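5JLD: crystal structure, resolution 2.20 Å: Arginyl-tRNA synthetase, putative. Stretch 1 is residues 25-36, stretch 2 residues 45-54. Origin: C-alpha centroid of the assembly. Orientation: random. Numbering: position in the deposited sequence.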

# COMPACT_ATOMS: atom_id res chain seq x y z
N CYS A 25 19.32 -27.43 -19.23
CA CYS A 25 20.45 -28.08 -18.58
C CYS A 25 20.05 -29.39 -17.93
O CYS A 25 20.75 -30.39 -18.04
CB CYS A 25 21.07 -27.18 -17.51
SG CYS A 25 21.99 -25.80 -18.15
N PHE A 26 18.93 -29.36 -17.22
CA PHE A 26 18.48 -30.52 -16.47
C PHE A 26 17.00 -30.81 -16.76
O PHE A 26 16.14 -30.49 -15.95
CB PHE A 26 18.74 -30.29 -14.98
CG PHE A 26 20.14 -29.80 -14.67
CD1 PHE A 26 21.22 -30.67 -14.75
CD2 PHE A 26 20.37 -28.48 -14.31
CE1 PHE A 26 22.52 -30.23 -14.47
CE2 PHE A 26 21.66 -28.03 -14.03
CZ PHE A 26 22.73 -28.91 -14.11
N PRO A 27 16.72 -31.42 -17.93
CA PRO A 27 15.35 -31.58 -18.46
C PRO A 27 14.34 -32.14 -17.47
O PRO A 27 13.20 -31.65 -17.42
CB PRO A 27 15.55 -32.56 -19.63
CG PRO A 27 16.96 -32.29 -20.09
CD PRO A 27 17.75 -31.93 -18.86
N SER A 28 14.74 -33.13 -16.67
CA SER A 28 13.82 -33.76 -15.73
C SER A 28 14.08 -33.26 -14.31
O SER A 28 14.28 -34.05 -13.39
CB SER A 28 13.95 -35.28 -15.81
OG SER A 28 13.17 -35.93 -14.83
N ILE A 29 14.08 -31.94 -14.14
CA ILE A 29 14.31 -31.34 -12.83
C ILE A 29 13.13 -30.45 -12.46
O ILE A 29 12.51 -29.84 -13.33
CB ILE A 29 15.63 -30.52 -12.79
CG1 ILE A 29 16.23 -30.49 -11.39
CG2 ILE A 29 15.44 -29.09 -13.32
CD1 ILE A 29 17.54 -29.72 -11.31
N SER A 30 12.81 -30.40 -11.17
CA SER A 30 11.81 -29.44 -10.71
C SER A 30 12.54 -28.43 -9.86
O SER A 30 12.91 -28.70 -8.71
CB SER A 30 10.67 -30.11 -9.92
N GLU A 31 12.77 -27.26 -10.45
CA GLU A 31 13.62 -26.24 -9.85
C GLU A 31 13.15 -24.87 -10.35
O GLU A 31 13.44 -24.48 -11.48
CB GLU A 31 15.09 -26.50 -10.20
CG GLU A 31 16.09 -25.42 -9.73
CD GLU A 31 16.39 -25.50 -8.25
OE1 GLU A 31 16.29 -26.60 -7.67
OE2 GLU A 31 16.70 -24.45 -7.65
N ASP A 32 12.40 -24.16 -9.51
CA ASP A 32 11.88 -22.86 -9.89
C ASP A 32 12.97 -21.82 -9.73
O ASP A 32 13.54 -21.66 -8.65
CB ASP A 32 10.65 -22.50 -9.06
CG ASP A 32 9.89 -21.33 -9.64
OD1 ASP A 32 10.19 -20.17 -9.27
OD2 ASP A 32 8.98 -21.56 -10.46
N ALA A 33 13.28 -21.12 -10.82
CA ALA A 33 14.33 -20.12 -10.82
C ALA A 33 13.94 -18.96 -9.91
O ALA A 33 12.80 -18.49 -9.95
CB ALA A 33 14.61 -19.61 -12.22
N ILE A 34 14.88 -18.51 -9.10
CA ILE A 34 14.65 -17.33 -8.29
C ILE A 34 15.68 -16.27 -8.65
O ILE A 34 16.88 -16.55 -8.76
CB ILE A 34 14.70 -17.63 -6.78
CG1 ILE A 34 13.58 -18.61 -6.41
CG2 ILE A 34 14.54 -16.35 -5.99
CD1 ILE A 34 13.48 -18.91 -4.92
N VAL A 35 15.19 -15.06 -8.86
CA VAL A 35 16.00 -13.95 -9.29
C VAL A 35 15.92 -12.82 -8.27
O VAL A 35 14.84 -12.44 -7.81
CB VAL A 35 15.54 -13.47 -10.69
CG1 VAL A 35 16.07 -12.07 -11.02
CG2 VAL A 35 15.98 -14.49 -11.72
N THR A 36 17.09 -12.32 -7.89
CA THR A 36 17.21 -11.17 -7.00
C THR A 36 18.06 -10.09 -7.63
O THR A 36 18.50 -10.21 -8.77
CB THR A 36 17.85 -11.55 -5.64
OG1 THR A 36 19.22 -11.91 -5.85
CG2 THR A 36 17.11 -12.69 -4.96
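Stretch 2 (45-54) YQCNNAINIY

Stretch 2 lies on stretch 1 as an antiparallel strand that turns into a helix, with a short backbone pairing at one end, an asparagine clamp in the middle and a small apolar patch at the other. Residues 45-47 are extended and run opposite to the end of stretch 1. T36 and Q46 form the hydrogen-bonded pair, T36 N to Q46 O and Q46 N to T36 O both at 2.9 Å, the second more bent. Their side chains share one face, while V35 and C47 lie on the other, where V35 CG1 packs 3.7 Å from Y45 CD2.

The pairing does not continue as a regular ladder. I34 O sits 3.6 Å from C47 CA, a CA-H...O contact, and beyond C47 the chain leaves the strand at N48 and enters the helix, which includes I53 and Y54. At this change of course the side chain of N49 takes over the bonding to the extended backbone of stretch 1. Its OD1 accepts from I34 N at 2.8 Å, nearly straight, and its ND2 gives to D32 O at 3.0 Å and to E31 OE2 at 2.6 Å. One amide thus meets a backbone donor, a backbone acceptor and a carboxylate, and is buried in doing so. A weak bond from N49 N to C47 SG, 3.7 Å, spans the turn itself.

One helical turn on, I53 points toward stretch 1, as N49 does, and has the largest area covered by it. Its CG2 lies over one face of the F26 ring, 4.1 Å from CE2, and 4.2 Å from I29 CD1; its CG1 is 3.8 Å from E31 CD. The rule to read here is spacing: N49 and I53, four residues apart, present a polar and then an apolar side chain to the same partner.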

# COMPACT_ATOMS: atom_id res chain seq x y z
N TYR A 45 21.26 -7.92 -11.80
CA TYR A 45 20.43 -9.00 -11.26
C TYR A 45 21.30 -10.22 -11.01
O TYR A 45 22.45 -10.28 -11.44
CB TYR A 45 19.27 -9.34 -12.21
CG TYR A 45 18.16 -8.32 -12.24
CD1 TYR A 45 18.29 -7.16 -12.98
CD2 TYR A 45 16.97 -8.52 -11.54
CE1 TYR A 45 17.30 -6.21 -13.02
CE2 TYR A 45 15.94 -7.57 -11.58
CZ TYR A 45 16.12 -6.42 -12.33
OH TYR A 45 15.16 -5.46 -12.40
N GLN A 46 20.72 -11.20 -10.33
CA GLN A 46 21.45 -12.36 -9.86
C GLN A 46 20.53 -13.56 -9.68
O GLN A 46 19.37 -13.40 -9.29
CB GLN A 46 22.12 -12.01 -8.55
CG GLN A 46 22.57 -13.18 -7.71
CD GLN A 46 23.39 -12.69 -6.55
OE1 GLN A 46 23.96 -11.60 -6.61
NE2 GLN A 46 23.44 -13.48 -5.48
N CYS A 47 21.04 -14.75 -9.96
CA CYS A 47 20.28 -15.98 -9.79
C CYS A 47 21.14 -17.00 -9.05
O CYS A 47 22.30 -17.22 -9.41
CB CYS A 47 19.82 -16.53 -11.13
SG CYS A 47 19.15 -18.22 -11.02
N ASN A 48 20.56 -17.61 -8.03
CA ASN A 48 21.32 -18.43 -7.10
C ASN A 48 21.07 -19.93 -7.22
O ASN A 48 21.63 -20.72 -6.45
CB ASN A 48 21.04 -17.98 -5.66
CG ASN A 48 21.90 -16.80 -5.24
OD1 ASN A 48 21.87 -15.74 -5.87
ND2 ASN A 48 22.69 -16.99 -4.20
N ASN A 49 20.29 -20.32 -8.23
CA ASN A 49 19.77 -21.70 -8.30
C ASN A 49 20.82 -22.77 -8.47
O ASN A 49 20.60 -23.92 -8.05
CB ASN A 49 18.73 -21.82 -9.42
CG ASN A 49 17.41 -21.19 -9.04
OD1 ASN A 49 17.24 -19.98 -9.16
ND2 ASN A 49 16.47 -22.00 -8.56
N ALA A 50 21.98 -22.41 -9.02
CA ALA A 50 23.05 -23.38 -9.17
C ALA A 50 23.47 -23.94 -7.82
O ALA A 50 23.86 -25.10 -7.71
CB ALA A 50 24.26 -22.76 -9.88
N ILE A 51 23.39 -23.11 -6.78
CA ILE A 51 23.84 -23.52 -5.46
C ILE A 51 22.91 -24.61 -4.92
O ILE A 51 23.36 -25.66 -4.46
CB ILE A 51 23.93 -22.31 -4.51
CG1 ILE A 51 25.00 -21.34 -5.05
CG2 ILE A 51 24.27 -22.74 -3.08
CD1 ILE A 51 25.09 -20.01 -4.34
N ASN A 52 21.62 -24.39 -5.04
CA ASN A 52 20.65 -25.40 -4.62
C ASN A 52 20.68 -26.67 -5.48
O ASN A 52 20.53 -27.78 -4.96
CB ASN A 52 19.25 -24.79 -4.61
CG ASN A 52 19.03 -23.92 -3.38
OD1 ASN A 52 19.93 -23.75 -2.55
ND2 ASN A 52 17.83 -23.35 -3.25
N ILE A 53 20.91 -26.51 -6.78
CA ILE A 53 21.01 -27.68 -7.65
C ILE A 53 22.24 -28.50 -7.26
O ILE A 53 22.19 -29.72 -7.28
CB ILE A 53 21.07 -27.28 -9.13
CG1 ILE A 53 19.76 -26.63 -9.55
CG2 ILE A 53 21.32 -28.51 -10.00
CD1 ILE A 53 19.75 -26.06 -10.95
N TYR A 54 23.33 -27.82 -6.91
CA TYR A 54 24.55 -28.51 -6.50
C TYR A 54 24.35 -29.21 -5.17
O TYR A 54 24.82 -30.32 -4.98
CB TYR A 54 25.74 -27.54 -6.40
CG TYR A 54 27.04 -28.20 -5.97
CD1 TYR A 54 27.68 -29.11 -6.79
CD2 TYR A 54 27.61 -27.91 -4.74
CE1 TYR A 54 28.86 -29.72 -6.40
CE2 TYR A 54 28.80 -28.52 -4.34
CZ TYR A 54 29.42 -29.42 -5.18
OH TYR A 54 30.59 -30.02 -4.79